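Local coordinates for histidine utilization repressor (Pseudomonas syringae pv. tomato, PDB 2PKH), which probably represses the histidine utilization operon by binding its hutP region until inducer appears, and is represented here by its C-terminal UTRA domain, at residues A63-Y66 against L67-D70; L73-P76 against Y77-L80; L97-A100 against D101-K104. All blocks are in the same frame, centred on the assembly; numbering follows the deposited sequence.

Contact 1 lies in the loop between strand 49-59 and helix 76-83, and contact 2 runs from that loop into the helix; they pack together, with centres about 10 Å apart. Tyr-66 OH lies 3.1 Å from Pro-76 CB, Ala-63 CB meets Leu-80 CD2 at 3.6 Å, and the hydroxyl end of Tyr-79 reaches Asp-65 and Gln-69. Contact 3 starts the helix after strand 88-97, on the opposite side of the chain's centre; its centre is about 28 Å from that of contact 1 and about 25 Å from that of contact 2. UTRA domains are the effector-sensing parts of HutC-type regulators. Here a bound 1,2-ethanediol, probably a crystallisation additive, lies about 3 Å from the Thr-75 side chain.

Contact 1 (A63-Y66 against L67-D70); sequences APDY and LKQD
The carbonyl oxygen of Asp-65 accepts two hydrogen bonds from opposite faces of its plane, one from Lys-68 N at 3.1 Å and one from Gln-69 NE2 at 2.9 Å. The backbone here is a type I beta turn from Ala-63 to Tyr-66 that runs straight on into a short 3-10 segment, and Lys-68 N supplies a bond of the 3-10 kind. Gln-69 bends back at chi2 (-56°) to bring its amide to the same oxygen, which lies within 8° of the amide plane and is met by a nearly straight N-H. A second 3-10 step, from Gln-69 N to Tyr-66 O, measures 3.2 Å.

The extended Lys-68 chain lies across the Asp-65 side chain and ends in a salt bridge, NZ to OD1 at 2.6 Å. The ammonium comes in above the carboxylate plane, while Lys-68 CD packs 3.8 Å from Asp-65 CB. Tyr-66 leads the other way, its CG anti to the backbone N (chi1 -169°); the ring is buried against the sheet, and its hydroxyl bonds Ser-40 of strand 36-46. Leu-67 touches Leu-16 and Phe-38 beside it. A water bridges Pro-64 O, to which it donates at 2.7 Å, and Leu-67 N, from which it accepts at 2.8 Å.

Contact 2 (L73-P76 against Y77-L80); sequences LQTP and YAYL
The side-chain amide of Gln-74 lies with one face over the start of the Tyr-79 residue: CA of Tyr-79 sits almost squarely above Gln-74 CD, at 3.8 Å. Amide and phenol ring are steeply inclined, their planes 70° apart, and Gln-74 OE1 comes to the edge of the ring, 3.8 Å from Tyr-79 CD1 and near the ring plane. Pro-76 O also lies near that plane, at the ring edge. Gln-74 reaches this place with an extended chain whose CG is opposite the backbone N (chi1 -170°); on the way CG brushes Ala-78 CB at 3.9 Å. Its NE2 is held by Gln-82 OE1 further along the helix, which fixes the rotation of the amide.

Thr-75 turns OG1 back between its own N and carbonyl carbon (chi1 67°), where it accepts a bond from Ala-78 N at 3.1 Å. Its carbonyl oxygen begins the regular helical pattern with a straight bond from Tyr-79 N, 3.0 Å long. Pro-76 O accepts the next, from Leu-80 N at 2.8 Å. The Pro-76 ring packs on Phe-71 and on the side chains of Glu-54 and Arg-56 of strand 49-59, and Leu-80 adds a contact with Val-58 of that strand. The Tyr-77 side chain leads off separately, packing on Leu-86 and on Lys-148 of the second subunit.

Thr-75 as N-cap with Pro-76 in the first helical turn, where the proline nitrogen has no hydrogen to donate, is a classic helix start, here that of helix 76-83 packed on the UTRA sheet.

Contact 3 (L97-A100 against D101-K104); sequences LAEA and DECK
Glu-102 turns its carboxylate back towards the residue before the helix, and OE1 accepts from Glu-99 N at 3.0 Å with a nearly straight N-H (167°). The bond arrives on the anti side of the carboxylate, somewhat out of its plane. The other oxygen, OE2, forms a salt bridge with Arg-132 of strand 126-136, so one carboxylate serves both a backbone amide at the helix start and a guanidinium on the sheet; that arginine would be expected to stabilise its negative charge. Beyond CG the Glu-102 chain is extended, and its CB lies 3.7 Å from Ala-98 CB.

Glu-99 is the N-cap of helix 100-106, and the bond from its N to the third residue of the helix is one half of a capping box. Its own side chain bends away at chi2 (-58°), leaving the two like-charged carboxylates separated, Glu-99 OE2 to Glu-102 OE1 at 5.4 Å. Glu-99 O takes the first regular helical bond, from Cys-103 N at 2.9 Å. Ala-100 O takes the next, from Lys-104 N at 3.1 Å. Ala-98 CB rests 3.9 Å from Cys-103 SG, and Ile-134 of strand 126-136 touches both Ala-98 and Glu-102.

The exposed flank carries an ion pair within the helix. Lys-104 passes alongside Ala-100 O, its CG 3.5 Å from that oxygen, then bends at chi4 (111°) to deliver NZ to Asp-101 OD1 at 2.7 Å.

Contact 1 (A63-Y66 against L67-D70)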
ATOM      1  N   ALA B  63     -25.606  -7.557   7.891  1.00 27.50           N
ATOM      2  CA  ALA B  63     -25.960  -7.964   6.546  1.00 26.30           C
ATOM      3  C   ALA B  63     -27.074  -9.034   6.660  1.00 26.18           C
ATOM      4  O   ALA B  63     -26.841 -10.263   6.443  1.00 24.82           O
ATOM      5  CB  ALA B  63     -24.729  -8.498   5.808  1.00 26.50           C
ATOM      6  N   PRO B  64     -28.273  -8.596   7.087  1.00 24.80           N
ATOM      7  CA  PRO B  64     -29.311  -9.581   7.345  1.00 24.83           C
ATOM      8  C   PRO B  64     -29.700 -10.471   6.177  1.00 24.59           C
ATOM      9  O   PRO B  64     -30.232 -11.577   6.395  1.00 24.56           O
ATOM     10  CB  PRO B  64     -30.493  -8.753   7.886  1.00 25.20           C
ATOM     11  CG  PRO B  64     -30.113  -7.353   7.759  1.00 25.84           C
ATOM     12  CD  PRO B  64     -28.698  -7.217   7.404  1.00 23.94           C
ATOM     13  N   ASP B  65     -29.432 -10.025   4.949  1.00 25.35           N
ATOM     14  CA  ASP B  65     -29.880 -10.775   3.775  1.00 25.95           C
ATOM     15  C   ASP B  65     -28.733 -11.540   3.077  1.00 26.25           C
ATOM     16  O   ASP B  65     -28.890 -11.993   1.929  1.00 26.77           O
ATOM     17  CB  ASP B  65     -30.557  -9.838   2.761  1.00 26.58           C
ATOM     18  CG  ASP B  65     -31.837  -9.189   3.329  1.00 28.61           C
ATOM     19  OD1 ASP B  65     -32.529  -9.837   4.141  1.00 28.96           O
ATOM     20  OD2 ASP B  65     -32.112  -8.029   2.979  1.00 29.99           O
ATOM     21  N   TYR B  66     -27.605 -11.683   3.779  1.00 25.59           N
ATOM     22  CA  TYR B  66     -26.439 -12.375   3.262  1.00 24.62           C
ATOM     23  C   TYR B  66     -26.774 -13.783   2.735  1.00 23.54           C
ATOM     24  O   TYR B  66     -26.371 -14.149   1.633  1.00 24.44           O
ATOM     25  CB  TYR B  66     -25.351 -12.409   4.341  1.00 24.15           C
ATOM     26  CG  TYR B  66     -23.961 -12.869   3.841  1.00 21.63           C
ATOM     27  CD1 TYR B  66     -23.070 -11.988   3.302  1.00 19.72           C
ATOM     28  CD2 TYR B  66     -23.569 -14.183   3.987  1.00 23.57           C
ATOM     29  CE1 TYR B  66     -21.787 -12.423   2.844  1.00 22.16           C
ATOM     30  CE2 TYR B  66     -22.255 -14.643   3.557  1.00 18.71           C
ATOM     31  CZ  TYR B  66     -21.417 -13.779   2.980  1.00 23.14           C
ATOM     32  OH  TYR B  66     -20.131 -14.228   2.630  1.00 22.21           O
ATOM     33  N   LEU B  67     -27.561 -14.546   3.485  1.00 24.97           N
ATOM     34  CA  LEU B  67     -27.830 -15.955   3.109  1.00 25.10           C
ATOM     35  C   LEU B  67     -28.629 -16.066   1.788  1.00 25.27           C
ATOM     36  O   LEU B  67     -28.621 -17.094   1.109  1.00 24.02           O
ATOM     37  CB  LEU B  67     -28.539 -16.674   4.238  1.00 25.06           C
ATOM     38  CG  LEU B  67     -27.678 -16.928   5.501  1.00 23.84           C
ATOM     39  CD1 LEU B  67     -28.549 -17.829   6.456  1.00 28.88           C
ATOM     40  CD2 LEU B  67     -26.370 -17.587   5.166  1.00 25.67           C
ATOM     41  N   LYS B  68     -29.307 -14.988   1.448  1.00 25.44           N
ATOM     42  CA  LYS B  68     -30.206 -14.945   0.321  1.00 27.14           C
ATOM     43  C   LYS B  68     -29.512 -14.672  -1.005  1.00 26.50           C
ATOM     44  O   LYS B  68     -30.152 -14.729  -2.051  1.00 25.84           O
ATOM     45  CB  LYS B  68     -31.292 -13.852   0.572  1.00 27.49           C
ATOM     46  CG  LYS B  68     -32.159 -14.168   1.784  1.00 30.13           C
ATOM     47  CD  LYS B  68     -32.823 -12.901   2.289  1.00 38.41           C
ATOM     48  CE  LYS B  68     -33.347 -13.126   3.734  1.00 41.43           C
ATOM     49  NZ  LYS B  68     -34.103 -11.917   4.204  1.00 45.66           N
ATOM     50  N   GLN B  69     -28.209 -14.372  -0.967  1.00 26.30           N
ATOM     51  CA  GLN B  69     -27.471 -13.960  -2.153  1.00 26.22           C
ATOM     52  C   GLN B  69     -26.913 -15.134  -3.041  1.00 28.05           C
ATOM     53  O   GLN B  69     -26.682 -16.277  -2.543  1.00 28.36           O
ATOM     54  CB  GLN B  69     -26.324 -13.045  -1.729  1.00 26.27           C
ATOM     55  CG  GLN B  69     -26.707 -11.888  -0.826  1.00 25.85           C
ATOM     56  CD  GLN B  69     -27.810 -11.004  -1.443  1.00 26.65           C
ATOM     57  OE1 GLN B  69     -27.746 -10.653  -2.616  1.00 27.30           O
ATOM     58  NE2 GLN B  69     -28.824 -10.676  -0.659  1.00 24.77           N
ATOM     59  N   ASP B  70     -26.733 -14.841  -4.340  1.00 27.80           N
ATOM     60  CA  ASP B  70     -26.170 -15.773  -5.292  1.00 28.24           C
ATOM     61  C   ASP B  70     -24.752 -15.328  -5.575  1.00 27.58           C
ATOM     62  O   ASP B  70     -24.505 -14.472  -6.415  1.00 27.14           O
ATOM     63  CB  ASP B  70     -26.990 -15.814  -6.579  1.00 28.80           C
ATOM     64  CG  ASP B  70     -26.370 -16.722  -7.649  1.00 32.57           C
ATOM     65  OD1 ASP B  70     -25.211 -17.155  -7.485  1.00 30.90           O
ATOM     66  OD2 ASP B  70     -27.049 -16.995  -8.682  1.00 35.94           O
TER
HETATM   67  O   HOH W   1     -29.690 -13.960   5.174  1.00 24.69           O

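Contact 2 (L73-P76 against Y77-L80)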
ATOM      1  N   LEU B  73     -22.759 -14.728  -8.815  1.00 33.88           N
ATOM      2  CA  LEU B  73     -22.911 -13.501  -9.611  1.00 33.82           C
ATOM      3  C   LEU B  73     -22.121 -12.310  -9.052  1.00 33.36           C
ATOM      4  O   LEU B  73     -21.862 -11.328  -9.757  1.00 32.81           O
ATOM      5  CB  LEU B  73     -24.408 -13.135  -9.756  1.00 35.18           C
ATOM      6  CG  LEU B  73     -25.378 -14.150 -10.378  1.00 37.30           C
ATOM      7  CD1 LEU B  73     -26.810 -13.585 -10.450  1.00 39.08           C
ATOM      8  CD2 LEU B  73     -24.915 -14.555 -11.791  1.00 38.02           C
ATOM      9  N   GLN B  74     -21.698 -12.415  -7.791  1.00 31.34           N
ATOM     10  CA  GLN B  74     -21.063 -11.330  -7.089  1.00 30.36           C
ATOM     11  C   GLN B  74     -20.166 -11.970  -5.993  1.00 29.23           C
ATOM     12  O   GLN B  74     -20.505 -13.005  -5.516  1.00 28.77           O
ATOM     13  CB  GLN B  74     -22.195 -10.488  -6.451  1.00 31.13           C
ATOM     14  CG  GLN B  74     -21.788  -9.152  -5.844  1.00 31.81           C
ATOM     15  CD  GLN B  74     -22.996  -8.388  -5.323  1.00 31.97           C
ATOM     16  OE1 GLN B  74     -24.018  -8.978  -4.922  1.00 34.62           O
ATOM     17  NE2 GLN B  74     -22.904  -7.087  -5.357  1.00 30.46           N
ATOM     18  N   THR B  75     -19.016 -11.403  -5.609  1.00 27.54           N
ATOM     19  CA  THR B  75     -18.314 -11.963  -4.446  1.00 25.91           C
ATOM     20  C   THR B  75     -19.006 -11.446  -3.153  1.00 24.85           C
ATOM     21  O   THR B  75     -19.686 -10.375  -3.153  1.00 23.67           O
ATOM     22  CB  THR B  75     -16.853 -11.537  -4.357  1.00 26.64           C
ATOM     23  OG1 THR B  75     -16.799 -10.134  -4.108  1.00 27.77           O
ATOM     24  CG2 THR B  75     -16.027 -11.924  -5.621  1.00 25.57           C
ATOM     25  N   PRO B  76     -18.904 -12.209  -2.054  1.00 23.36           N
ATOM     26  CA  PRO B  76     -19.337 -11.723  -0.729  1.00 23.33           C
ATOM     27  C   PRO B  76     -18.780 -10.312  -0.350  1.00 24.10           C
ATOM     28  O   PRO B  76     -19.520  -9.431   0.098  1.00 23.79           O
ATOM     29  CB  PRO B  76     -18.841 -12.803   0.232  1.00 24.53           C
ATOM     30  CG  PRO B  76     -18.788 -14.102  -0.639  1.00 22.48           C
ATOM     31  CD  PRO B  76     -18.507 -13.637  -2.068  1.00 23.27           C
ATOM     32  N   TYR B  77     -17.489 -10.093  -0.577  1.00 25.58           N
ATOM     33  CA  TYR B  77     -16.926  -8.757  -0.277  1.00 26.45           C
ATOM     34  C   TYR B  77     -17.602  -7.646  -1.062  1.00 26.95           C
ATOM     35  O   TYR B  77     -17.888  -6.620  -0.496  1.00 28.09           O
ATOM     36  CB  TYR B  77     -15.453  -8.738  -0.530  1.00 24.65           C
ATOM     37  CG  TYR B  77     -14.818  -7.530   0.106  1.00 28.13           C
ATOM     38  CD1 TYR B  77     -14.475  -7.521   1.464  1.00 32.14           C
ATOM     39  CD2 TYR B  77     -14.598  -6.369  -0.641  1.00 27.35           C
ATOM     40  CE1 TYR B  77     -13.884  -6.394   2.061  1.00 28.48           C
ATOM     41  CE2 TYR B  77     -14.059  -5.230  -0.052  1.00 30.04           C
ATOM     42  CZ  TYR B  77     -13.690  -5.247   1.298  1.00 30.36           C
ATOM     43  OH  TYR B  77     -13.077  -4.118   1.885  1.00 26.85           O
ATOM     44  N   ALA B  78     -17.867  -7.858  -2.351  1.00 26.70           N
ATOM     45  CA  ALA B  78     -18.503  -6.838  -3.158  1.00 27.33           C
ATOM     46  C   ALA B  78     -19.875  -6.600  -2.603  1.00 28.36           C
ATOM     47  O   ALA B  78     -20.281  -5.449  -2.410  1.00 29.66           O
ATOM     48  CB  ALA B  78     -18.605  -7.287  -4.613  1.00 27.69           C
ATOM     49  N   TYR B  79     -20.640  -7.682  -2.385  1.00 26.87           N
ATOM     50  CA  TYR B  79     -21.951  -7.553  -1.773  1.00 26.19           C
ATOM     51  C   TYR B  79     -21.914  -6.738  -0.458  1.00 26.37           C
ATOM     52  O   TYR B  79     -22.605  -5.716  -0.300  1.00 27.05           O
ATOM     53  CB  TYR B  79     -22.565  -8.915  -1.510  1.00 24.18           C
ATOM     54  CG  TYR B  79     -23.833  -8.820  -0.724  1.00 24.10           C
ATOM     55  CD1 TYR B  79     -24.989  -8.337  -1.321  1.00 22.09           C
ATOM     56  CD2 TYR B  79     -23.883  -9.231   0.616  1.00 20.94           C
ATOM     57  CE1 TYR B  79     -26.188  -8.210  -0.601  1.00 25.95           C
ATOM     58  CE2 TYR B  79     -25.068  -9.127   1.364  1.00 21.20           C
ATOM     59  CZ  TYR B  79     -26.227  -8.622   0.722  1.00 25.95           C
ATOM     60  OH  TYR B  79     -27.408  -8.545   1.398  1.00 26.90           O
ATOM     61  N   LEU B  80     -21.075  -7.184   0.463  1.00 25.39           N
ATOM     62  CA  LEU B  80     -20.944  -6.546   1.761  1.00 26.01           C
ATOM     63  C   LEU B  80     -20.554  -5.062   1.662  1.00 27.00           C
ATOM     64  O   LEU B  80     -21.083  -4.216   2.381  1.00 27.08           O
ATOM     65  CB  LEU B  80     -19.943  -7.324   2.644  1.00 25.81           C
ATOM     66  CG  LEU B  80     -20.349  -8.712   3.209  1.00 22.41           C
ATOM     67  CD1 LEU B  80     -19.133  -9.266   3.938  1.00 19.29           C
ATOM     68  CD2 LEU B  80     -21.557  -8.606   4.121  1.00 22.68           C
TER

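Contact 3 (L97-A100 against D101-K104)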
ATOM      1  N   LEU B  97       0.959 -25.480   5.102  1.00 18.33           N
ATOM      2  CA  LEU B  97       0.409 -26.618   4.295  1.00 20.46           C
ATOM      3  C   LEU B  97      -1.126 -26.752   4.503  1.00 21.31           C
ATOM      4  O   LEU B  97      -1.615 -26.579   5.616  1.00 20.81           O
ATOM      5  CB  LEU B  97       1.117 -27.928   4.674  1.00 19.85           C
ATOM      6  CG  LEU B  97       2.584 -28.083   4.316  1.00 23.87           C
ATOM      7  CD1 LEU B  97       3.171 -29.475   4.662  1.00 23.37           C
ATOM      8  CD2 LEU B  97       2.775 -27.759   2.809  1.00 20.88           C
ATOM      9  N   ALA B  98      -1.908 -26.991   3.433  1.00 21.21           N
ATOM     10  CA  ALA B  98      -3.338 -27.113   3.654  1.00 21.55           C
ATOM     11  C   ALA B  98      -3.705 -28.476   4.272  1.00 22.37           C
ATOM     12  O   ALA B  98      -2.914 -29.443   4.227  1.00 23.94           O
ATOM     13  CB  ALA B  98      -4.079 -26.903   2.311  1.00 23.44           C
ATOM     14  N   GLU B  99      -4.913 -28.571   4.814  1.00 22.79           N
ATOM     15  CA  GLU B  99      -5.438 -29.855   5.308  1.00 25.13           C
ATOM     16  C   GLU B  99      -5.813 -30.703   4.126  1.00 25.29           C
ATOM     17  O   GLU B  99      -6.106 -30.173   3.032  1.00 22.69           O
ATOM     18  CB  GLU B  99      -6.691 -29.587   6.165  1.00 25.13           C
ATOM     19  CG  GLU B  99      -6.402 -28.805   7.436  1.00 28.95           C
ATOM     20  CD  GLU B  99      -5.385 -29.512   8.296  1.00 37.45           C
ATOM     21  OE1 GLU B  99      -5.556 -30.726   8.537  1.00 37.48           O
ATOM     22  OE2 GLU B  99      -4.375 -28.882   8.665  1.00 41.48           O
ATOM     23  N   ALA B 100      -5.876 -32.015   4.333  1.00 25.11           N
ATOM     24  CA  ALA B 100      -6.211 -32.927   3.239  1.00 25.38           C
ATOM     25  C   ALA B 100      -7.513 -32.530   2.470  1.00 26.04           C
ATOM     26  O   ALA B 100      -7.551 -32.554   1.249  1.00 24.54           O
ATOM     27  CB  ALA B 100      -6.279 -34.373   3.747  1.00 25.87           C
ATOM     28  N   ASP B 101      -8.555 -32.116   3.165  1.00 26.58           N
ATOM     29  CA  ASP B 101      -9.794 -31.780   2.443  1.00 28.05           C
ATOM     30  C   ASP B 101      -9.639 -30.505   1.637  1.00 26.94           C
ATOM     31  O   ASP B 101     -10.230 -30.373   0.562  1.00 26.93           O
ATOM     32  CB  ASP B 101     -11.009 -31.704   3.360  1.00 29.23           C
ATOM     33  CG  ASP B 101     -11.390 -33.054   3.932  1.00 34.65           C
ATOM     34  OD1 ASP B 101     -11.141 -34.110   3.300  1.00 40.64           O
ATOM     35  OD2 ASP B 101     -11.959 -33.064   5.054  1.00 46.69           O
ATOM     36  N   GLU B 102      -8.845 -29.574   2.146  1.00 26.25           N
ATOM     37  CA  GLU B 102      -8.541 -28.336   1.423  1.00 25.08           C
ATOM     38  C   GLU B 102      -7.675 -28.634   0.181  1.00 25.69           C
ATOM     39  O   GLU B 102      -7.845 -27.993  -0.866  1.00 24.01           O
ATOM     40  CB  GLU B 102      -7.799 -27.339   2.339  1.00 25.92           C
ATOM     41  CG  GLU B 102      -8.681 -26.642   3.358  1.00 24.54           C
ATOM     42  CD  GLU B 102      -7.903 -25.944   4.422  1.00 30.11           C
ATOM     43  OE1 GLU B 102      -6.722 -26.225   4.630  1.00 25.34           O
ATOM     44  OE2 GLU B 102      -8.468 -25.053   5.044  1.00 34.06           O
ATOM     45  N   CYS B 103      -6.725 -29.582   0.276  1.00 25.54           N
ATOM     46  CA  CYS B 103      -5.955 -29.985  -0.933  1.00 24.18           C
ATOM     47  C   CYS B 103      -6.870 -30.543  -2.011  1.00 25.73           C
ATOM     48  O   CYS B 103      -6.680 -30.283  -3.185  1.00 25.17           O
ATOM     49  CB  CYS B 103      -4.846 -31.004  -0.611  1.00 26.32           C
ATOM     50  SG  CYS B 103      -3.594 -30.340   0.430  1.00 25.35           S
ATOM     51  N   LYS B 104      -7.872 -31.329  -1.632  1.00 25.73           N
ATOM     52  CA  LYS B 104      -8.787 -31.867  -2.629  1.00 26.64           C
ATOM     53  C   LYS B 104      -9.582 -30.727  -3.298  1.00 26.00           C
ATOM     54  O   LYS B 104      -9.692 -30.671  -4.522  1.00 25.75           O
ATOM     55  CB  LYS B 104      -9.745 -32.894  -1.950  1.00 26.78           C
ATOM     56  CG  LYS B 104      -8.967 -34.153  -1.465  1.00 32.37           C
ATOM     57  CD  LYS B 104      -9.870 -35.208  -0.838  1.00 32.13           C
ATOM     58  CE  LYS B 104      -9.156 -36.035   0.241  1.00 43.04           C
ATOM     59  NZ  LYS B 104      -9.715 -35.709   1.653  1.00 47.98           N
TER